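Local coordinates for protein KLLA0E03807p (Kluyveromyces lactis, PDB 3SQI) that probably binds centromeric DNA through the DNA-binding domain that this chain comprises, as the Ndc10 platform on which the inner kinetochore of budding yeast assembles, at residues F101-V106 / E274-P279; L110-I115 / C259-T264. One frame throughout, in Å; residues are numbered along the deposited sequence.

Contact 1. Residues F101-V106 / E274-P279; sequences FDYSNV and EWPQFP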
loop_
_atom_site.group_PDB
_atom_site.type_symbol
_atom_site.label_atom_id
_atom_site.label_comp_id
_atom_site.label_asym_id
_atom_site.label_seq_id
_atom_site.Cartn_x
_atom_site.Cartn_y
_atom_site.Cartn_z
ATOM N N PHE A 101 -7.925 1.040 -14.663
ATOM C CA PHE A 101 -7.555 2.301 -14.022
ATOM C C PHE A 101 -6.211 2.834 -14.502
ATOM O O PHE A 101 -5.281 2.068 -14.751
ATOM C CB PHE A 101 -7.532 2.158 -12.502
ATOM C CG PHE A 101 -7.540 3.471 -11.775
ATOM C CD1 PHE A 101 -6.411 4.272 -11.748
ATOM C CD2 PHE A 101 -8.678 3.905 -11.114
ATOM C CE1 PHE A 101 -6.418 5.490 -11.081
ATOM C CE2 PHE A 101 -8.693 5.117 -10.439
ATOM C CZ PHE A 101 -7.564 5.913 -10.427
ATOM N N ASP A 102 -6.126 4.153 -14.645
ATOM C CA ASP A 102 -4.876 4.817 -14.985
ATOM C C ASP A 102 -4.462 5.693 -13.815
ATOM O O ASP A 102 -5.067 6.738 -13.565
ATOM C CB ASP A 102 -5.064 5.680 -16.234
ATOM C CG ASP A 102 -3.760 5.980 -16.938
ATOM O OD1 ASP A 102 -2.694 5.651 -16.375
ATOM O OD2 ASP A 102 -3.799 6.553 -18.050
ATOM N N TYR A 103 -3.427 5.276 -13.096
ATOM C CA TYR A 103 -2.961 6.050 -11.953
ATOM C C TYR A 103 -2.230 7.295 -12.431
ATOM O O TYR A 103 -2.016 8.227 -11.664
ATOM C CB TYR A 103 -2.033 5.214 -11.065
ATOM C CG TYR A 103 -2.719 4.473 -9.925
ATOM C CD1 TYR A 103 -2.923 5.094 -8.695
ATOM C CD2 TYR A 103 -3.144 3.147 -10.072
ATOM C CE1 TYR A 103 -3.537 4.430 -7.644
ATOM C CE2 TYR A 103 -3.769 2.471 -9.022
ATOM C CZ TYR A 103 -3.959 3.126 -7.807
ATOM O OH TYR A 103 -4.571 2.493 -6.743
ATOM N N SER A 104 -1.888 7.321 -13.716
ATOM C CA SER A 104 -1.051 8.377 -14.291
ATOM C C SER A 104 -1.592 9.781 -14.015
ATOM O O SER A 104 -0.865 10.768 -14.143
ATOM C CB SER A 104 -0.887 8.174 -15.804
ATOM O OG SER A 104 -0.390 6.881 -16.118
ATOM N N ASN A 105 -2.860 9.867 -13.631
ATOM C CA ASN A 105 -3.471 11.152 -13.344
ATOM C C ASN A 105 -3.294 11.546 -11.886
ATOM O O ASN A 105 -2.676 12.573 -11.571
ATOM C CB ASN A 105 -4.955 11.130 -13.707
ATOM C CG ASN A 105 -5.192 11.057 -15.208
ATOM O OD1 ASN A 105 -5.573 12.044 -15.843
ATOM N ND2 ASN A 105 -4.962 9.885 -15.784
ATOM N N VAL A 106 -3.862 10.735 -11.002
ATOM C CA VAL A 106 -3.795 10.984 -9.566
ATOM C C VAL A 106 -2.363 11.106 -9.003
ATOM O O VAL A 106 -2.135 11.787 -7.992
ATOM C CB VAL A 106 -4.557 9.892 -8.808
ATOM C CG1 VAL A 106 -6.051 10.139 -8.886
ATOM C CG2 VAL A 106 -4.216 8.527 -9.374
ATOM N N GLU A 274 -14.300 5.503 -7.532
ATOM C CA GLU A 274 -13.655 5.645 -8.831
ATOM C C GLU A 274 -12.302 4.962 -8.737
ATOM O O GLU A 274 -11.679 4.635 -9.743
ATOM C CB GLU A 274 -13.496 7.118 -9.202
ATOM C CG GLU A 274 -14.728 7.942 -8.894
ATOM C CD GLU A 274 -16.013 7.194 -9.193
ATOM O OE1 GLU A 274 -16.957 7.288 -8.380
ATOM O OE2 GLU A 274 -16.079 6.508 -10.237
ATOM N N TRP A 275 -11.857 4.769 -7.501
ATOM C CA TRP A 275 -10.595 4.106 -7.191
ATOM C C TRP A 275 -10.672 2.601 -6.902
ATOM O O TRP A 275 -11.633 2.116 -6.285
ATOM C CB TRP A 275 -9.907 4.824 -6.034
ATOM C CG TRP A 275 -9.255 6.087 -6.462
ATOM C CD1 TRP A 275 -9.513 6.799 -7.596
ATOM C CD2 TRP A 275 -8.207 6.782 -5.780
ATOM N NE1 TRP A 275 -8.701 7.905 -7.654
ATOM C CE2 TRP A 275 -7.889 7.916 -6.551
ATOM C CE3 TRP A 275 -7.511 6.554 -4.589
ATOM C CZ2 TRP A 275 -6.907 8.823 -6.169
ATOM C CZ3 TRP A 275 -6.539 7.451 -4.213
ATOM C CH2 TRP A 275 -6.244 8.574 -5.001
ATOM N N PRO A 276 -9.642 1.867 -7.350
ATOM C CA PRO A 276 -9.355 0.453 -7.091
ATOM C C PRO A 276 -9.374 0.116 -5.606
ATOM O O PRO A 276 -9.031 0.971 -4.783
ATOM C CB PRO A 276 -7.931 0.296 -7.621
ATOM C CG PRO A 276 -7.864 1.265 -8.745
ATOM C CD PRO A 276 -8.706 2.442 -8.331
ATOM N N GLN A 277 -9.755 -1.123 -5.288
ATOM C CA GLN A 277 -9.808 -1.630 -3.915
ATOM C C GLN A 277 -9.307 -3.074 -3.808
ATOM O O GLN A 277 -9.314 -3.819 -4.786
ATOM C CB GLN A 277 -11.245 -1.591 -3.396
ATOM C CG GLN A 277 -11.874 -0.226 -3.381
ATOM C CD GLN A 277 -13.374 -0.298 -3.171
ATOM O OE1 GLN A 277 -14.152 0.156 -4.014
ATOM N NE2 GLN A 277 -13.791 -0.882 -2.050
ATOM N N PHE A 278 -8.877 -3.475 -2.617
ATOM C CA PHE A 278 -8.620 -4.889 -2.376
ATOM C C PHE A 278 -9.956 -5.597 -2.176
ATOM O O PHE A 278 -10.919 -4.987 -1.709
ATOM C CB PHE A 278 -7.719 -5.102 -1.152
ATOM C CG PHE A 278 -6.286 -4.715 -1.376
ATOM C CD1 PHE A 278 -5.533 -5.328 -2.366
ATOM C CD2 PHE A 278 -5.689 -3.738 -0.594
ATOM C CE1 PHE A 278 -4.212 -4.966 -2.578
ATOM C CE2 PHE A 278 -4.371 -3.373 -0.801
ATOM C CZ PHE A 278 -3.630 -3.989 -1.792
ATOM N N PRO A 279 -10.022 -6.882 -2.544
ATOM C CA PRO A 279 -11.195 -7.731 -2.322
ATOM C C PRO A 279 -11.377 -7.972 -0.837
ATOM O O PRO A 279 -10.579 -7.450 -0.058
ATOM C CB PRO A 279 -10.797 -9.043 -2.995
ATOM C CG PRO A 279 -9.721 -8.673 -3.962
ATOM C CD PRO A 279 -8.977 -7.572 -3.313
#
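The F101 ring stands edge-on over the indole of W275, an offset edge-to-face pair: the phenyl and five-membered ring centroids lie 5.0 Å apart and the planes meet at 88°. The touching rim is CE2 and CZ of F101, with CE2 3.4 Å from W275 CD1. At the same edge, near the phenyl plane, sits the carbonyl O of E274. With CG anti to the backbone N (chi1 -164°), F101 reaches across to the facing loop, where the P276 ring crosses it at about a right angle, CG lying 3.6 Å from F101 CD2. One face of the Y103 ring carries F101 CE1, 4.0 Å above its plane and offset toward the rim; the Y103 hydroxyl end meets P276 tip to tip, OH to CG 4.0 Å. V106 approaches the edge of the indole near its plane, its CG1 beside the benzo side at CZ2. An alanine in place of W275 would remove the indole and would probably leave the F101 edge and the V106 methyl without their common packing partner. The first segment is shaped by a type I turn from D102 to N105. Within it S104 N meets D102 OD1 from well above the carboxylate plane (57° out of it), a bond of 3.2 Å that closes an Asx turn. The S104 hydroxyl bonds the same oxygen from less far out of that plane, OG to OD1 2.6 Å. The loop holding this turn links helix 82-100 to helix 107-118, and the contact joins it to the loop that follows helix 265-269. Helix 304-310 touches Y103 and P276, its K309 hydrogen-bonding F101 O, while F147 of helix 133-149 forms a further edge-to-face pair with W275.

Contact 2. Residues L110-I115 / C259-T264; sequences LQKISI and CQLPYT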
loop_
_atom_site.group_PDB
_atom_site.type_symbol
_atom_site.label_atom_id
_atom_site.label_comp_id
_atom_site.label_asym_id
_atom_site.label_seq_id
_atom_site.Cartn_x
_atom_site.Cartn_y
_atom_site.Cartn_z
ATOM N N LEU A 110 -0.006 12.741 -5.137
ATOM C CA LEU A 110 0.902 12.025 -4.258
ATOM C C LEU A 110 2.246 12.750 -4.244
ATOM O O LEU A 110 2.599 13.395 -3.259
ATOM C CB LEU A 110 1.086 10.590 -4.755
ATOM C CG LEU A 110 1.878 9.638 -3.863
ATOM C CD1 LEU A 110 1.011 9.132 -2.716
ATOM C CD2 LEU A 110 2.417 8.481 -4.685
ATOM N N GLN A 111 2.964 12.679 -5.363
ATOM C CA GLN A 111 4.275 13.311 -5.496
ATOM C C GLN A 111 4.252 14.714 -4.928
ATOM O O GLN A 111 4.887 14.997 -3.907
ATOM C CB GLN A 111 4.693 13.391 -6.964
ATOM C CG GLN A 111 4.787 12.060 -7.696
ATOM C CD GLN A 111 5.257 12.239 -9.132
ATOM O OE1 GLN A 111 5.419 13.363 -9.607
ATOM N NE2 GLN A 111 5.479 11.131 -9.827
ATOM N N LYS A 112 3.471 15.583 -5.556
ATOM C CA LYS A 112 3.437 16.980 -5.137
ATOM C C LYS A 112 3.347 17.135 -3.624
ATOM O O LYS A 112 4.016 17.992 -3.061
ATOM C CB LYS A 112 2.298 17.737 -5.820
ATOM C CG LYS A 112 2.015 19.096 -5.207
ATOM C CD LYS A 112 3.043 20.121 -5.639
ATOM C CE LYS A 112 2.674 21.510 -5.154
ATOM N NZ LYS A 112 1.319 21.895 -5.625
ATOM N N ILE A 113 2.564 16.287 -2.965
ATOM C CA ILE A 113 2.484 16.353 -1.514
ATOM C C ILE A 113 3.732 15.769 -0.841
ATOM O O ILE A 113 4.413 16.450 -0.065
ATOM C CB ILE A 113 1.237 15.658 -0.939
ATOM C CG1 ILE A 113 -0.014 16.513 -1.146
ATOM C CG2 ILE A 113 1.432 15.413 0.546
ATOM C CD1 ILE A 113 -0.956 16.565 0.069
ATOM N N SER A 114 3.989 14.488 -1.108
ATOM C CA SER A 114 4.876 13.708 -0.255
ATOM C C SER A 114 6.118 14.554 -0.009
ATOM O O SER A 114 6.435 14.927 1.123
ATOM C CB SER A 114 5.234 12.389 -0.909
ATOM O OG SER A 114 4.092 11.713 -1.368
ATOM N N ILE A 115 6.732 14.966 -1.107
ATOM C CA ILE A 115 7.930 15.811 -1.082
ATOM C C ILE A 115 7.842 16.972 -0.078
ATOM O O ILE A 115 8.647 17.076 0.856
ATOM C CB ILE A 115 8.220 16.354 -2.489
ATOM C CG1 ILE A 115 9.596 17.002 -2.573
ATOM C CG2 ILE A 115 7.119 17.290 -2.970
ATOM C CD1 ILE A 115 9.778 17.796 -3.832
ATOM N N CYS A 259 0.024 23.263 -0.629
ATOM C CA CYS A 259 0.422 22.607 -1.871
ATOM C C CYS A 259 -0.394 23.131 -3.052
ATOM O O CYS A 259 -0.080 22.853 -4.209
ATOM C CB CYS A 259 0.279 21.087 -1.758
ATOM S SG CYS A 259 1.370 20.372 -0.507
ATOM N N GLN A 260 -1.461 23.863 -2.751
ATOM C CA GLN A 260 -2.331 24.421 -3.778
ATOM C C GLN A 260 -2.996 23.345 -4.621
ATOM O O GLN A 260 -3.072 23.471 -5.845
ATOM C CB GLN A 260 -1.557 25.380 -4.683
ATOM C CG GLN A 260 -0.908 26.538 -3.937
ATOM C CD GLN A 260 -0.209 27.513 -4.866
ATOM O OE1 GLN A 260 -0.527 28.698 -4.888
ATOM N NE2 GLN A 260 0.754 27.017 -5.630
ATOM N N LEU A 261 -3.481 22.293 -3.968
ATOM C CA LEU A 261 -4.275 21.289 -4.653
ATOM C C LEU A 261 -5.658 21.309 -4.022
ATOM O O LEU A 261 -5.785 21.509 -2.810
ATOM C CB LEU A 261 -3.646 19.909 -4.487
ATOM C CG LEU A 261 -2.230 19.786 -5.045
ATOM C CD1 LEU A 261 -1.529 18.544 -4.503
ATOM C CD2 LEU A 261 -2.255 19.807 -6.571
ATOM N N PRO A 262 -6.703 21.100 -4.840
ATOM C CA PRO A 262 -8.081 21.118 -4.336
ATOM C C PRO A 262 -8.317 19.941 -3.403
ATOM O O PRO A 262 -7.768 18.858 -3.628
ATOM C CB PRO A 262 -8.923 20.976 -5.607
ATOM C CG PRO A 262 -8.020 20.299 -6.583
ATOM C CD PRO A 262 -6.644 20.830 -6.286
ATOM N N TYR A 263 -9.123 20.152 -2.368
ATOM C CA TYR A 263 -9.284 19.151 -1.319
ATOM C C TYR A 263 -10.724 18.688 -1.178
ATOM O O TYR A 263 -11.637 19.511 -1.032
ATOM C CB TYR A 263 -8.780 19.702 0.021
ATOM C CG TYR A 263 -9.192 18.877 1.220
ATOM C CD1 TYR A 263 -8.524 17.701 1.549
ATOM C CD2 TYR A 263 -10.245 19.277 2.028
ATOM C CE1 TYR A 263 -8.904 16.947 2.652
ATOM C CE2 TYR A 263 -10.632 18.535 3.125
ATOM C CZ TYR A 263 -9.963 17.372 3.434
ATOM O OH TYR A 263 -10.362 16.646 4.535
ATOM N N THR A 264 -10.923 17.371 -1.227
ATOM C CA THR A 264 -12.229 16.789 -0.945
ATOM C C THR A 264 -12.115 15.726 0.142
ATOM O O THR A 264 -11.550 14.662 -0.085
ATOM C CB THR A 264 -12.867 16.154 -2.204
ATOM O OG1 THR A 264 -12.619 16.982 -3.352
ATOM C CG2 THR A 264 -14.378 15.982 -2.011
#
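L110 begins the segment with its CB turned away from the 259-264 loop, packing on F143 and F147 of helix 133-149. Its carbonyl O accepts twice, from S114 N at 2.8 Å and from S114 OG at 2.9 Å, the hydroxyl approaching from well above the carbonyl plane. K112 turns toward the loop: CG is anti to the backbone N (chi1 167°), and bends at chi2 and chi4 carry the chain along L261, whose CD1 lies 3.7 Å from K112 CG as the two side chains cross obliquely. The ammonium end comes to the C259 carbonyl, but NZ is modelled too close for a bond to be claimed. I113 contributes its CG1 branch, 4.1 Å from C259 SG and 4.2 Å from L261 CD1, in an apolar patch in which I113 and C259 are buried, continued by I255 and F256 of helix 245-259. S114 packs against L140 of helix 133-149. On the other segment, helix 245-259 ends in a Schellman motif, Q260 having positive phi (62°) with two bonds back into the last turn. This Schellman-capped C-terminus is followed directly by apolar L261, packed on helix 107-118, and Y263 places the loop at the DNA backbone, against a phosphate.

In the fold
The two contacts have centres about 17 Å apart; their segments adjoin in sequence but do not otherwise touch. Along the chain the order is 101-106, 110-115, 259-264, 274-279, so contact 2 is nested inside the loop closed by contact 1. The turn of contact 1 leads directly into helix 107-118, which bears contact 2; on the return, the chain passes from the end of helix 245-259 through helix 265-269 to 274-279. Helix 133-149 adjoins both. Contact 2 comes within about 4 Å of the bound nucleic acid, nearest atoms counted, against about 13 Å for contact 1, consistent with contact 2 lying at the DNA-binding surface and contact 1 farther from it.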